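Local coordinates for tetratricopeptide TPR_2 repeat protein (PDB 5DJS) that joins tetratricopeptide repeats to a GT-B-type domain of glycosyl transferase family 41 and holds a bound uridine-5'-diphosphate, at residues A62-R67 and N82-L87; F330-F336 and R359-I365; E345-W350 and L414-P418; A366-Q370 and L394-M398. The protein carries 1 engineered substitution. Numbering follows the deposited sequence.

Contact 1 of 4, residues A62-R67 and N82-L87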
loop_
_atom_site.group_PDB
_atom_site.type_symbol
_atom_site.label_atom_id
_atom_site.label_comp_id
_atom_site.label_asym_id
_atom_site.label_seq_id
_atom_site.Cartn_x
_atom_site.Cartn_y
_atom_site.Cartn_z
ATOM N N ALA A 62 15.117 -3.681 14.594
ATOM C CA ALA A 62 15.483 -3.041 13.332
ATOM C C ALA A 62 16.109 -1.678 13.580
ATOM O O ALA A 62 17.260 -1.443 13.200
ATOM C CB ALA A 62 14.261 -2.899 12.442
ATOM N N ALA A 63 15.350 -0.818 14.260
ATOM C CA ALA A 63 15.748 0.567 14.517
ATOM C C ALA A 63 17.086 0.678 15.233
ATOM O O ALA A 63 17.918 1.500 14.838
ATOM C CB ALA A 63 14.679 1.295 15.309
ATOM N N THR A 64 17.316 -0.144 16.261
ATOM C CA THR A 64 18.581 -0.043 17.006
ATOM C C THR A 64 19.765 -0.634 16.229
ATOM O O THR A 64 20.851 -0.076 16.288
ATOM C CB THR A 64 18.501 -0.567 18.466
ATOM O OG1 THR A 64 18.102 -1.927 18.494
ATOM C CG2 THR A 64 17.516 0.279 19.284
ATOM N N LEU A 65 19.567 -1.710 15.472
ATOM C CA LEU A 65 20.600 -2.162 14.518
ATOM C C LEU A 65 20.983 -1.088 13.470
ATOM O O LEU A 65 22.172 -0.857 13.198
ATOM C CB LEU A 65 20.156 -3.434 13.803
ATOM C CG LEU A 65 20.126 -4.696 14.665
ATOM C CD1 LEU A 65 19.456 -5.803 13.885
ATOM C CD2 LEU A 65 21.514 -5.140 15.099
ATOM N N LEU A 66 19.972 -0.427 12.910
ATOM C CA LEU A 66 20.186 0.613 11.898
ATOM C C LEU A 66 20.796 1.880 12.472
ATOM O O LEU A 66 21.634 2.486 11.810
ATOM C CB LEU A 66 18.882 0.945 11.158
ATOM C CG LEU A 66 18.369 -0.211 10.296
ATOM C CD1 LEU A 66 16.887 -0.063 10.002
ATOM C CD2 LEU A 66 19.187 -0.330 9.015
ATOM N N ARG A 67 20.379 2.286 13.676
ATOM C CA ARG A 67 21.008 3.424 14.383
ATOM C C ARG A 67 22.484 3.186 14.722
ATOM O O ARG A 67 23.281 4.126 14.720
ATOM C CB ARG A 67 20.276 3.755 15.681
ATOM C CG ARG A 67 18.977 4.511 15.491
ATOM C CD ARG A 67 18.624 5.333 16.717
ATOM N NE ARG A 67 17.369 6.058 16.519
ATOM C CZ ARG A 67 16.151 5.622 16.861
ATOM N NH1 ARG A 67 15.964 4.428 17.447
ATOM N NH2 ARG A 67 15.098 6.402 16.613
ATOM N N ASN A 82 17.129 3.476 5.170
ATOM C CA ASN A 82 16.428 2.358 5.772
ATOM C C ASN A 82 15.978 2.579 7.202
ATOM O O ASN A 82 14.956 2.030 7.611
ATOM C CB ASN A 82 17.268 1.102 5.634
ATOM C CG ASN A 82 17.309 0.643 4.209
ATOM O OD1 ASN A 82 16.306 0.146 3.697
ATOM N ND2 ASN A 82 18.424 0.857 3.536
ATOM N N LEU A 83 16.732 3.380 7.947
ATOM C CA LEU A 83 16.303 3.825 9.268
ATOM C C LEU A 83 15.031 4.651 9.159
ATOM O O LEU A 83 14.092 4.437 9.919
ATOM C CB LEU A 83 17.387 4.648 9.961
ATOM C CG LEU A 83 16.989 5.222 11.316
ATOM C CD1 LEU A 83 16.698 4.110 12.316
ATOM C CD2 LEU A 83 18.076 6.159 11.822
ATOM N N GLY A 84 15.004 5.591 8.219
ATOM C CA GLY A 84 13.809 6.401 7.967
ATOM C C GLY A 84 12.556 5.583 7.669
ATOM O O GLY A 84 11.477 5.874 8.209
ATOM N N ASN A 85 12.698 4.544 6.835
ATOM C CA ASN A 85 11.567 3.663 6.508
ATOM C C ASN A 85 11.065 2.880 7.714
ATOM O O ASN A 85 9.854 2.768 7.917
ATOM C CB ASN A 85 11.892 2.689 5.359
ATOM C CG ASN A 85 11.911 3.352 3.970
ATOM O OD1 ASN A 85 12.618 2.874 3.084
ATOM N ND2 ASN A 85 11.137 4.421 3.762
ATOM N N VAL A 86 11.991 2.354 8.507
ATOM C CA VAL A 86 11.628 1.679 9.746
ATOM C C VAL A 86 10.888 2.627 10.692
ATOM O O VAL A 86 9.839 2.268 11.230
ATOM C CB VAL A 86 12.848 1.041 10.428
ATOM C CG1 VAL A 86 12.523 0.617 11.860
ATOM C CG2 VAL A 86 13.299 -0.172 9.622
ATOM N N LEU A 87 11.410 3.838 10.859
ATOM C CA LEU A 87 10.780 4.830 11.737
ATOM C C LEU A 87 9.376 5.237 11.279
ATOM O O LEU A 87 8.459 5.303 12.104
ATOM C CB LEU A 87 11.663 6.067 11.882
ATOM C CG LEU A 87 12.983 5.844 12.632
ATOM C CD1 LEU A 87 13.893 7.056 12.464
ATOM C CD2 LEU A 87 12.755 5.559 14.104
#
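Apolar packing carries most of this contact between two helical segments, which run nearly antiparallel (159°) with their axes 9.5 Å apart. Leu66 is the centre on one side: its CD1 lies 3.6 Å from Val86 CG2, and its CB lies 4.0 Å from Leu83 CD1. The CA atoms of Leu66 and Leu83, 5.7 Å apart, are the nearest CA pair across the segments. One turn earlier Ala62 and Ala63 accept Val86, whose CG1 is 4.0 Å from Ala62 CB and 4.1 Å from Ala63 CB. Methyl groups rest on backbone: Leu83 CD1 is 3.8 Å from Ala63 O, and Leu66 CD1 is 3.7 Å from Asn82 O. At the margin Arg67 lays its aliphatic part on Leu83 (CG to CD1, 3.9 Å) and brings NH2 to 3.5 Å from Leu87 CD2. No hydrogen bond crosses. Helices 59-72 and 77-89 belong to successive tetratricopeptide repeats; helix 43-56 packs against Leu66 and Asn82, while helix 93-106 meets Leu83 and Leu87.

Contact 2 of 4, residues F330-F336 and R359-I365; sequences FPVFGCF and RARLRLI
Phe333, Cys335, Leu362 and Leu364 form the apolar centre between two neighbouring parallel strands of a Rossmann-like sheet, 332-335 and 361-365, joined in a beta-alpha-beta unit by helix 344-356, which covers this face with Trp350 and Ile353. Phe333 (chi1 m) sets CB 3.8 Å from CD1 of Leu362 (chi1 t, chi2 p); Cys335 (chi1 t) sets CB 3.8 Å from CD2 of Leu364 (chi1 m, chi2 t). Ala360 CB lies at the edge of the Phe333 ring, 4.1 Å from CE2, and 3.8 Å from CD of Pro331, which follows a cis peptide bond. At the C-terminal ends Phe336 and Ile365 line the UDP pocket. Phe336 departs from extended backbone (phi/psi -100/38; chi1 m, chi2 -20°), and Ile365 (chi1 m, chi2 t) sets CD1 3.6 Å from its ring centroid, 21° off the normal, a CH-pi contact.

The strands are 25° apart in direction and 4.5 Å at closest approach. Val332 pairs with Arg361, Phe333 with Leu362 and Gly334 with Arg363, at CA separations of 4.9, 4.7 and 4.6 Å. The hydrogen-bond ladder runs Arg361 N to Pro331 O (3.2 Å), Phe333 N to Arg361 O (2.8 Å), Arg363 N to Phe333 O (2.8 Å) and Cys335 N to Arg363 O (3.0 Å).

On the face of Val332 and Arg361, Arg361 turns outward to a salt bridge with Glu393, and Arg363 NH1 comes 3.8 Å from Val332 CG1.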
loop_
_atom_site.group_PDB
_atom_site.type_symbol
_atom_site.label_atom_id
_atom_site.label_comp_id
_atom_site.label_asym_id
_atom_site.label_seq_id
_atom_site.Cartn_x
_atom_site.Cartn_y
_atom_site.Cartn_z
ATOM N N PHE A 330 -18.639 -2.508 26.416
ATOM C CA PHE A 330 -19.261 -2.065 25.166
ATOM C C PHE A 330 -19.126 -0.542 25.097
ATOM O O PHE A 330 -19.265 0.114 26.134
ATOM C CB PHE A 330 -20.756 -2.464 25.163
ATOM C CG PHE A 330 -21.482 -2.179 23.860
ATOM C CD1 PHE A 330 -21.497 -3.125 22.827
ATOM C CD2 PHE A 330 -22.168 -0.972 23.670
ATOM C CE1 PHE A 330 -22.161 -2.861 21.632
ATOM C CE2 PHE A 330 -22.831 -0.708 22.476
ATOM C CZ PHE A 330 -22.826 -1.649 21.456
ATOM N N PRO A 331 -18.845 0.055 23.932
ATOM C CA PRO A 331 -18.514 -0.620 22.667
ATOM C C PRO A 331 -17.018 -0.848 22.512
ATOM O O PRO A 331 -16.224 -0.080 23.054
ATOM C CB PRO A 331 -18.976 0.391 21.613
ATOM C CG PRO A 331 -18.838 1.714 22.290
ATOM C CD PRO A 331 -19.202 1.469 23.725
ATOM N N VAL A 332 -16.644 -1.891 21.779
ATOM C CA VAL A 332 -15.254 -2.099 21.371
ATOM C C VAL A 332 -15.067 -1.452 20.007
ATOM O O VAL A 332 -15.620 -1.931 19.018
ATOM C CB VAL A 332 -14.886 -3.601 21.281
ATOM C CG1 VAL A 332 -13.439 -3.790 20.829
ATOM C CG2 VAL A 332 -15.106 -4.289 22.625
ATOM N N PHE A 333 -14.306 -0.360 19.969
ATOM C CA PHE A 333 -13.839 0.242 18.711
ATOM C C PHE A 333 -12.603 -0.493 18.186
ATOM O O PHE A 333 -11.820 -1.032 18.965
ATOM C CB PHE A 333 -13.516 1.719 18.904
ATOM C CG PHE A 333 -14.728 2.583 19.046
ATOM C CD1 PHE A 333 -15.525 2.858 17.942
ATOM C CD2 PHE A 333 -15.068 3.132 20.275
ATOM C CE1 PHE A 333 -16.643 3.665 18.056
ATOM C CE2 PHE A 333 -16.180 3.943 20.398
ATOM C CZ PHE A 333 -16.970 4.211 19.287
ATOM N N GLY A 334 -12.433 -0.500 16.865
ATOM C CA GLY A 334 -11.337 -1.232 16.212
ATOM C C GLY A 334 -10.693 -0.472 15.058
ATOM O O GLY A 334 -11.372 0.269 14.335
ATOM N N CYS A 335 -9.374 -0.638 14.905
ATOM C CA CYS A 335 -8.630 -0.084 13.760
ATOM C C CYS A 335 -7.426 -0.954 13.447
ATOM O O CYS A 335 -6.421 -0.896 14.148
ATOM C CB CYS A 335 -8.172 1.350 14.020
ATOM S SG CYS A 335 -7.186 2.004 12.660
ATOM N N PHE A 336 -7.531 -1.757 12.387
ATOM C CA PHE A 336 -6.500 -2.740 12.059
ATOM C C PHE A 336 -5.546 -2.258 10.952
ATOM O O PHE A 336 -5.074 -3.046 10.119
ATOM C CB PHE A 336 -7.147 -4.092 11.706
ATOM C CG PHE A 336 -8.071 -4.643 12.766
ATOM C CD1 PHE A 336 -8.019 -4.223 14.107
ATOM C CD2 PHE A 336 -8.986 -5.628 12.421
ATOM C CE1 PHE A 336 -8.888 -4.749 15.052
ATOM C CE2 PHE A 336 -9.848 -6.163 13.365
ATOM C CZ PHE A 336 -9.796 -5.727 14.682
ATOM N N ARG A 359 -16.484 3.913 29.024
ATOM C CA ARG A 359 -16.332 2.463 29.154
ATOM C C ARG A 359 -15.794 1.792 27.875
ATOM O O ARG A 359 -15.363 0.630 27.916
ATOM C CB ARG A 359 -17.673 1.836 29.567
ATOM C CG ARG A 359 -18.271 2.425 30.845
ATOM C CD ARG A 359 -19.335 1.530 31.472
ATOM N NE ARG A 359 -18.786 0.248 31.955
ATOM C CZ ARG A 359 -19.063 -0.977 31.479
ATOM N NH1 ARG A 359 -19.916 -1.174 30.468
ATOM N NH2 ARG A 359 -18.476 -2.039 32.033
ATOM N N ALA A 360 -15.808 2.517 26.751
ATOM C CA ALA A 360 -15.389 1.959 25.454
ATOM C C ALA A 360 -13.900 1.615 25.422
ATOM O O ALA A 360 -13.087 2.287 26.053
ATOM C CB ALA A 360 -15.711 2.928 24.323
ATOM N N ARG A 361 -13.566 0.572 24.671
ATOM C CA ARG A 361 -12.197 0.104 24.509
ATOM C C ARG A 361 -11.825 0.203 23.038
ATOM O O ARG A 361 -12.695 0.047 22.188
ATOM C CB ARG A 361 -12.083 -1.347 24.976
ATOM C CG ARG A 361 -12.415 -1.550 26.447
ATOM C CD ARG A 361 -12.533 -3.024 26.813
ATOM N NE ARG A 361 -11.290 -3.767 26.615
ATOM C CZ ARG A 361 -10.194 -3.671 27.384
ATOM N NH1 ARG A 361 -10.143 -2.847 28.431
ATOM N NH2 ARG A 361 -9.120 -4.405 27.095
ATOM N N LEU A 362 -10.546 0.475 22.747
ATOM C CA LEU A 362 -10.023 0.546 21.370
ATOM C C LEU A 362 -9.049 -0.591 21.103
ATOM O O LEU A 362 -8.141 -0.839 21.898
ATOM C CB LEU A 362 -9.325 1.878 21.127
ATOM C CG LEU A 362 -8.713 2.120 19.745
ATOM C CD1 LEU A 362 -9.742 2.041 18.622
ATOM C CD2 LEU A 362 -8.037 3.479 19.730
ATOM N N ARG A 363 -9.235 -1.259 19.967
ATOM C CA ARG A 363 -8.497 -2.466 19.605
ATOM C C ARG A 363 -7.675 -2.231 18.336
ATOM O O ARG A 363 -8.237 -2.127 17.246
ATOM C CB ARG A 363 -9.501 -3.590 19.363
ATOM C CG ARG A 363 -8.900 -4.959 19.069
ATOM C CD ARG A 363 -8.827 -5.837 20.306
ATOM N NE ARG A 363 -9.211 -7.217 20.000
ATOM C CZ ARG A 363 -10.421 -7.756 20.188
ATOM N NH1 ARG A 363 -11.434 -7.056 20.709
ATOM N NH2 ARG A 363 -10.620 -9.029 19.848
ATOM N N LEU A 364 -6.354 -2.148 18.477
ATOM C CA LEU A 364 -5.452 -2.001 17.330
ATOM C C LEU A 364 -4.734 -3.312 17.058
ATOM O O LEU A 364 -4.320 -4.008 17.991
ATOM C CB LEU A 364 -4.427 -0.894 17.567
ATOM C CG LEU A 364 -4.948 0.456 18.041
ATOM C CD1 LEU A 364 -3.792 1.437 18.179
ATOM C CD2 LEU A 364 -6.000 1.009 17.092
ATOM N N ILE A 365 -4.607 -3.653 15.779
ATOM C CA ILE A 365 -3.850 -4.830 15.352
ATOM C C ILE A 365 -3.007 -4.435 14.152
ATOM O O ILE A 365 -3.541 -4.033 13.111
ATOM C CB ILE A 365 -4.757 -6.007 14.947
ATOM C CG1 ILE A 365 -5.680 -6.418 16.101
ATOM C CG2 ILE A 365 -3.904 -7.200 14.534
ATOM C CD1 ILE A 365 -6.817 -7.325 15.685
#

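Contact 3 of 4, residues E345-W350 and L414-P418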
loop_
_atom_site.group_PDB
_atom_site.type_symbol
_atom_site.label_atom_id
_atom_site.label_comp_id
_atom_site.label_asym_id
_atom_site.label_seq_id
_atom_site.Cartn_x
_atom_site.Cartn_y
_atom_site.Cartn_z
ATOM N N GLU A 345 -2.868 13.389 14.522
ATOM C CA GLU A 345 -4.190 13.858 14.107
ATOM C C GLU A 345 -5.290 12.849 14.497
ATOM O O GLU A 345 -6.324 13.253 15.044
ATOM C CB GLU A 345 -4.230 14.161 12.598
ATOM C CG GLU A 345 -5.027 15.414 12.231
ATOM C CD GLU A 345 -4.211 16.701 12.255
ATOM O OE1 GLU A 345 -3.117 16.728 12.866
ATOM O OE2 GLU A 345 -4.677 17.700 11.661
ATOM N N VAL A 346 -5.043 11.550 14.268
ATOM C CA VAL A 346 -6.054 10.501 14.563
ATOM C C VAL A 346 -6.185 10.302 16.064
ATOM O O VAL A 346 -7.295 10.311 16.601
ATOM C CB VAL A 346 -5.782 9.084 13.970
ATOM C CG1 VAL A 346 -7.074 8.510 13.418
ATOM C CG2 VAL A 346 -4.724 9.071 12.888
ATOM N N LEU A 347 -5.046 10.101 16.723
ATOM C CA LEU A 347 -4.992 9.915 18.178
ATOM C C LEU A 347 -5.737 10.998 18.972
ATOM O O LEU A 347 -6.382 10.676 19.958
ATOM C CB LEU A 347 -3.535 9.805 18.662
ATOM C CG LEU A 347 -2.839 8.433 18.805
ATOM C CD1 LEU A 347 -3.657 7.240 18.336
ATOM C CD2 LEU A 347 -1.478 8.445 18.124
ATOM N N ASP A 348 -5.668 12.255 18.536
ATOM C CA ASP A 348 -6.444 13.331 19.166
ATOM C C ASP A 348 -7.951 13.027 19.128
ATOM O O ASP A 348 -8.643 13.185 20.138
ATOM C CB ASP A 348 -6.170 14.694 18.492
ATOM C CG ASP A 348 -4.755 15.258 18.783
ATOM O OD1 ASP A 348 -4.031 14.759 19.676
ATOM O OD2 ASP A 348 -4.368 16.229 18.105
ATOM N N LEU A 349 -8.443 12.576 17.972
ATOM C CA LEU A 349 -9.866 12.255 17.791
ATOM C C LEU A 349 -10.292 11.005 18.547
ATOM O O LEU A 349 -11.333 10.996 19.207
ATOM C CB LEU A 349 -10.199 12.068 16.304
ATOM C CG LEU A 349 -9.947 13.225 15.334
ATOM C CD1 LEU A 349 -10.694 12.976 14.023
ATOM C CD2 LEU A 349 -10.326 14.588 15.916
ATOM N N TRP A 350 -9.494 9.946 18.434
ATOM C CA TRP A 350 -9.787 8.688 19.133
ATOM C C TRP A 350 -9.840 8.855 20.655
ATOM O O TRP A 350 -10.624 8.180 21.327
ATOM C CB TRP A 350 -8.779 7.590 18.763
ATOM C CG TRP A 350 -8.857 7.118 17.332
ATOM C CD1 TRP A 350 -9.795 7.452 16.389
ATOM C CD2 TRP A 350 -7.968 6.200 16.700
ATOM N NE1 TRP A 350 -9.528 6.812 15.205
ATOM C CE2 TRP A 350 -8.415 6.030 15.367
ATOM C CE3 TRP A 350 -6.819 5.516 17.121
ATOM C CZ2 TRP A 350 -7.754 5.197 14.451
ATOM C CZ3 TRP A 350 -6.163 4.682 16.213
ATOM C CH2 TRP A 350 -6.634 4.534 14.893
ATOM N N LEU A 414 -12.836 2.149 13.093
ATOM C CA LEU A 414 -12.426 3.544 12.898
ATOM C C LEU A 414 -11.331 3.603 11.850
ATOM O O LEU A 414 -10.366 2.843 11.922
ATOM C CB LEU A 414 -11.920 4.140 14.213
ATOM C CG LEU A 414 -12.921 4.161 15.368
ATOM C CD1 LEU A 414 -12.246 4.609 16.655
ATOM C CD2 LEU A 414 -14.103 5.059 15.052
ATOM N N ASP A 415 -11.488 4.500 10.882
ATOM C CA ASP A 415 -10.525 4.651 9.781
ATOM C C ASP A 415 -9.539 5.763 10.097
ATOM O O ASP A 415 -9.865 6.697 10.827
ATOM C CB ASP A 415 -11.272 4.976 8.490
ATOM C CG ASP A 415 -10.359 5.156 7.289
ATOM O OD1 ASP A 415 -9.433 4.335 7.121
ATOM O OD2 ASP A 415 -10.572 6.129 6.515
ATOM N N THR A 416 -8.338 5.655 9.536
ATOM C CA THR A 416 -7.269 6.623 9.792
ATOM C C THR A 416 -7.346 7.871 8.906
ATOM O O THR A 416 -8.004 7.886 7.862
ATOM C CB THR A 416 -5.890 5.973 9.615
ATOM O OG1 THR A 416 -5.846 5.281 8.364
ATOM C CG2 THR A 416 -5.623 4.978 10.734
ATOM N N LEU A 417 -6.680 8.919 9.372
ATOM C CA LEU A 417 -6.463 10.139 8.610
ATOM C C LEU A 417 -5.027 10.642 8.897
ATOM O O LEU A 417 -4.453 10.285 9.931
ATOM C CB LEU A 417 -7.494 11.206 8.994
ATOM C CG LEU A 417 -7.653 11.522 10.492
ATOM C CD1 LEU A 417 -7.499 13.005 10.812
ATOM C CD2 LEU A 417 -8.989 11.012 11.000
ATOM N N PRO A 418 -4.425 11.435 8.002
ATOM C CA PRO A 418 -4.964 11.810 6.682
ATOM C C PRO A 418 -4.862 10.729 5.591
ATOM O O PRO A 418 -5.408 10.928 4.492
ATOM C CB PRO A 418 -4.100 13.018 6.295
ATOM C CG PRO A 418 -2.805 12.768 6.982
ATOM C CD PRO A 418 -3.164 12.136 8.297
#
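Leu414 closes strand 412-414 and opens this segment by pointing at the helix. Its CD1 sits over the five-membered ring of Trp350, 4.0 Å from the centroid and 23° off the normal, a CH-pi contact; its CB is 3.7 Å from Trp350 NE1. Asp415 turns its side chain away from the helix to Thr448, Ser420 and Gly421, so only its backbone faces inward. Asp415 O lies near the plane of the Trp350 ring, 4.4 Å from NE1, and both of these atoms are hydrogen-bonded to the hydroxyl of Tyr468, which thus links loop and helix. At Thr416 the contact loosens: CA is 4.1 Å from Val346 CG1, and CG2 is 4.3 Å from Trp350 CZ2, while OG1 bonds to Tyr419 O. Leu417 packs most heavily. Its CD2 packs against both Val346 CG1 and Leu349 CD1, 4.0 Å from each, and its O lies 3.2 Å from Val346 CG2. A cis peptide then leads into Pro418. No hydrogen bond joins the two segments directly. Packing of helix 344-356 against a strand's C-terminal end and the loop beyond it is characteristic of an alpha/beta Rossmann-like domain, here the UDP-binding half of a GT-B fold.

Contact 4 of 4, residues A366-Q370 and L394-M398. With UDP (uridine-5'-diphosphate), chain E.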
loop_
_atom_site.group_PDB
_atom_site.type_symbol
_atom_site.label_atom_id
_atom_site.label_comp_id
_atom_site.label_asym_id
_atom_site.label_seq_id
_atom_site.Cartn_x
_atom_site.Cartn_y
_atom_site.Cartn_z
ATOM N N ALA A 366 -1.693 -4.577 14.292
ATOM C CA ALA A 366 -0.740 -4.121 13.275
ATOM C C ALA A 366 0.655 -4.693 13.538
ATOM O O ALA A 366 0.937 -5.236 14.613
ATOM C CB ALA A 366 -0.687 -2.601 13.238
ATOM N N THR A 367 1.525 -4.555 12.549
ATOM C CA THR A 367 2.897 -5.036 12.650
ATOM C C THR A 367 3.656 -4.028 13.475
ATOM O O THR A 367 3.483 -2.829 13.269
ATOM C CB THR A 367 3.558 -5.099 11.274
ATOM O OG1 THR A 367 3.441 -3.812 10.663
ATOM C CG2 THR A 367 2.877 -6.136 10.392
ATOM N N GLY A 368 4.482 -4.512 14.399
ATOM C CA GLY A 368 5.213 -3.647 15.324
ATOM C C GLY A 368 4.671 -3.690 16.734
ATOM O O GLY A 368 5.409 -3.405 17.676
ATOM N N LEU A 369 3.409 -4.082 16.896
ATOM C CA LEU A 369 2.805 -4.176 18.225
ATOM C C LEU A 369 3.275 -5.351 19.065
ATOM O O LEU A 369 3.019 -5.372 20.261
ATOM C CB LEU A 369 1.285 -4.145 18.115
ATOM C CG LEU A 369 0.746 -2.814 17.583
ATOM C CD1 LEU A 369 -0.758 -2.894 17.429
ATOM C CD2 LEU A 369 1.120 -1.638 18.479
ATOM N N GLN A 370 3.984 -6.303 18.462
ATOM C CA GLN A 370 4.723 -7.320 19.231
ATOM C C GLN A 370 5.847 -6.750 20.120
ATOM O O GLN A 370 6.203 -7.395 21.115
ATOM C CB GLN A 370 5.266 -8.460 18.330
ATOM C CG GLN A 370 6.452 -8.136 17.431
ATOM C CD GLN A 370 6.090 -7.275 16.234
ATOM O OE1 GLN A 370 5.158 -6.480 16.287
ATOM N NE2 GLN A 370 6.830 -7.423 15.146
ATOM N N LEU A 394 -3.634 -3.628 22.351
ATOM C CA LEU A 394 -2.772 -3.750 21.179
ATOM C C LEU A 394 -2.396 -5.207 20.972
ATOM O O LEU A 394 -2.026 -5.884 21.929
ATOM C CB LEU A 394 -1.487 -2.957 21.394
ATOM C CG LEU A 394 -1.517 -1.467 21.760
ATOM C CD1 LEU A 394 -2.669 -0.722 21.104
ATOM C CD2 LEU A 394 -1.540 -1.241 23.263
ATOM N N LEU A 395 -2.464 -5.675 19.730
ATOM C CA LEU A 395 -2.219 -7.082 19.402
ATOM C C LEU A 395 -1.194 -7.251 18.281
ATOM O O LEU A 395 -1.143 -6.460 17.333
ATOM C CB LEU A 395 -3.540 -7.769 19.018
ATOM C CG LEU A 395 -4.184 -8.669 20.082
ATOM C CD1 LEU A 395 -5.679 -8.826 19.840
ATOM C CD2 LEU A 395 -3.493 -10.032 20.132
ATOM N N SER A 396 -0.389 -8.306 18.397
ATOM C CA SER A 396 0.581 -8.669 17.370
ATOM C C SER A 396 -0.165 -9.155 16.122
ATOM O O SER A 396 -1.282 -9.658 16.235
ATOM C CB SER A 396 1.516 -9.765 17.896
ATOM O OG SER A 396 1.917 -9.491 19.228
ATOM N N PRO A 397 0.454 -9.029 14.933
ATOM C CA PRO A 397 -0.264 -9.364 13.695
ATOM C C PRO A 397 -0.563 -10.865 13.514
ATOM O O PRO A 397 0.129 -11.715 14.088
ATOM C CB PRO A 397 0.674 -8.847 12.594
ATOM C CG PRO A 397 2.033 -8.912 13.198
ATOM C CD PRO A 397 1.862 -8.660 14.673
ATOM N N MET A 398 -1.595 -11.154 12.715
ATOM C CA MET A 398 -2.137 -12.503 12.521
ATOM C C MET A 398 -2.295 -12.878 11.052
ATOM O O MET A 398 -2.312 -11.998 10.188
ATOM C CB MET A 398 -3.540 -12.560 13.104
ATOM C CG MET A 398 -3.627 -12.307 14.589
ATOM S SD MET A 398 -5.353 -12.307 15.077
ATOM C CE MET A 398 -5.852 -10.700 14.538
HETATM N N1 UDP E . -3.108 -8.011 7.595
HETATM C C2 UDP E . -2.763 -9.225 8.258
HETATM N N3 UDP E . -2.416 -9.203 9.558
HETATM C C4 UDP E . -2.392 -8.052 10.250
HETATM C C5 UDP E . -2.727 -6.850 9.641
HETATM C C6 UDP E . -3.086 -6.855 8.298
HETATM O O2 UDP E . -2.770 -10.325 7.656
HETATM O O4 UDP E . -2.069 -8.051 11.448
HETATM C "C1'" UDP E . -3.497 -8.027 6.168
HETATM C "C2'" UDP E . -4.944 -7.593 6.038
HETATM O "O2'" UDP E . -5.571 -8.493 5.121
HETATM C "C3'" UDP E . -4.867 -6.146 5.564
HETATM C "C4'" UDP E . -3.505 -6.020 4.883
HETATM O "O4'" UDP E . -2.723 -7.129 5.354
HETATM O "O3'" UDP E . -5.922 -5.800 4.677
HETATM C "C5'" UDP E . -2.727 -4.733 5.164
HETATM O "O5'" UDP E . -3.563 -3.587 5.313
HETATM P PA UDP E . -2.942 -2.223 5.931
HETATM O O1A UDP E . -1.824 -1.794 5.011
HETATM O O2A UDP E . -2.668 -2.483 7.394
HETATM O O3A UDP E . -4.108 -1.100 5.888
HETATM P PB UDP E . -4.921 -0.669 4.559
HETATM O O1B UDP E . -5.374 -1.943 3.909
HETATM O O2B UDP E . -6.081 0.100 5.099
HETATM O O3B UDP E . -3.944 0.156 3.756
#
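Part of the uracil side of the UDP pocket comes from the loop that follows strand 392-395, packed against the loop after its neighbour, strand 361-365. Ala366 to Leu369 form a type II beta turn with Gly368 at its third position, where the positive phi of 107° suits glycine. The turn directs Leu369 at the strand: its CB lies 3.4 Å from Leu395 O, and its CD1 lies 4.0 Å from Leu394 CB. Next to it Gln370 CA meets Ser396 OG at 3.5 Å. Pro397 fits against the start of the turn, its CD 3.5 Å from Ala366 O and its CG 4.0 Å from Thr367 CG2. From within the turn, Thr367 OG1 is hydrogen-bonded to Tyr59 OH; just after it, Gln370 NE2 bonds weakly to Gly57 O, tying this loop to the repeat region. No hydrogen bond joins the two segments. On the ligand side Pro397 CB is 3.1 Å from UDP O4. UDP N3 donates to Met398 O (2.9 Å), and Met398 N gives a weak bond to UDP O4 (3.4 Å). This backbone donor-acceptor pair matches the N3-H and O4 pattern of uracil, so the base edge is read by main-chain atoms of Met398.

Contacts 2, 3 and 4 belong to one Rossmann-like unit, whereas contact 1 lies in the tetratricopeptide repeats, its centre about 18 Å from that of contact 4 and their nearest atoms about 8 Å apart. Strand 332-335 joins contacts 2 and 3: Gly334 O is 2.7 Å from Leu414 N, a probable hydrogen bond, and Trp350 CH2 packs 3.4 Å from Cys335 SG. Toward the opposite edge of the sheet, Leu364 O and Leu395 N, 3.0 Å apart, link contacts 2 and 4. Contacts 2 and 4 both supply UDP-pocket residues, and Ile365 CD1 touches Met398 CE at 3.7 Å; in contact 3 the Asp415 side chain stays about 6 Å from UDP.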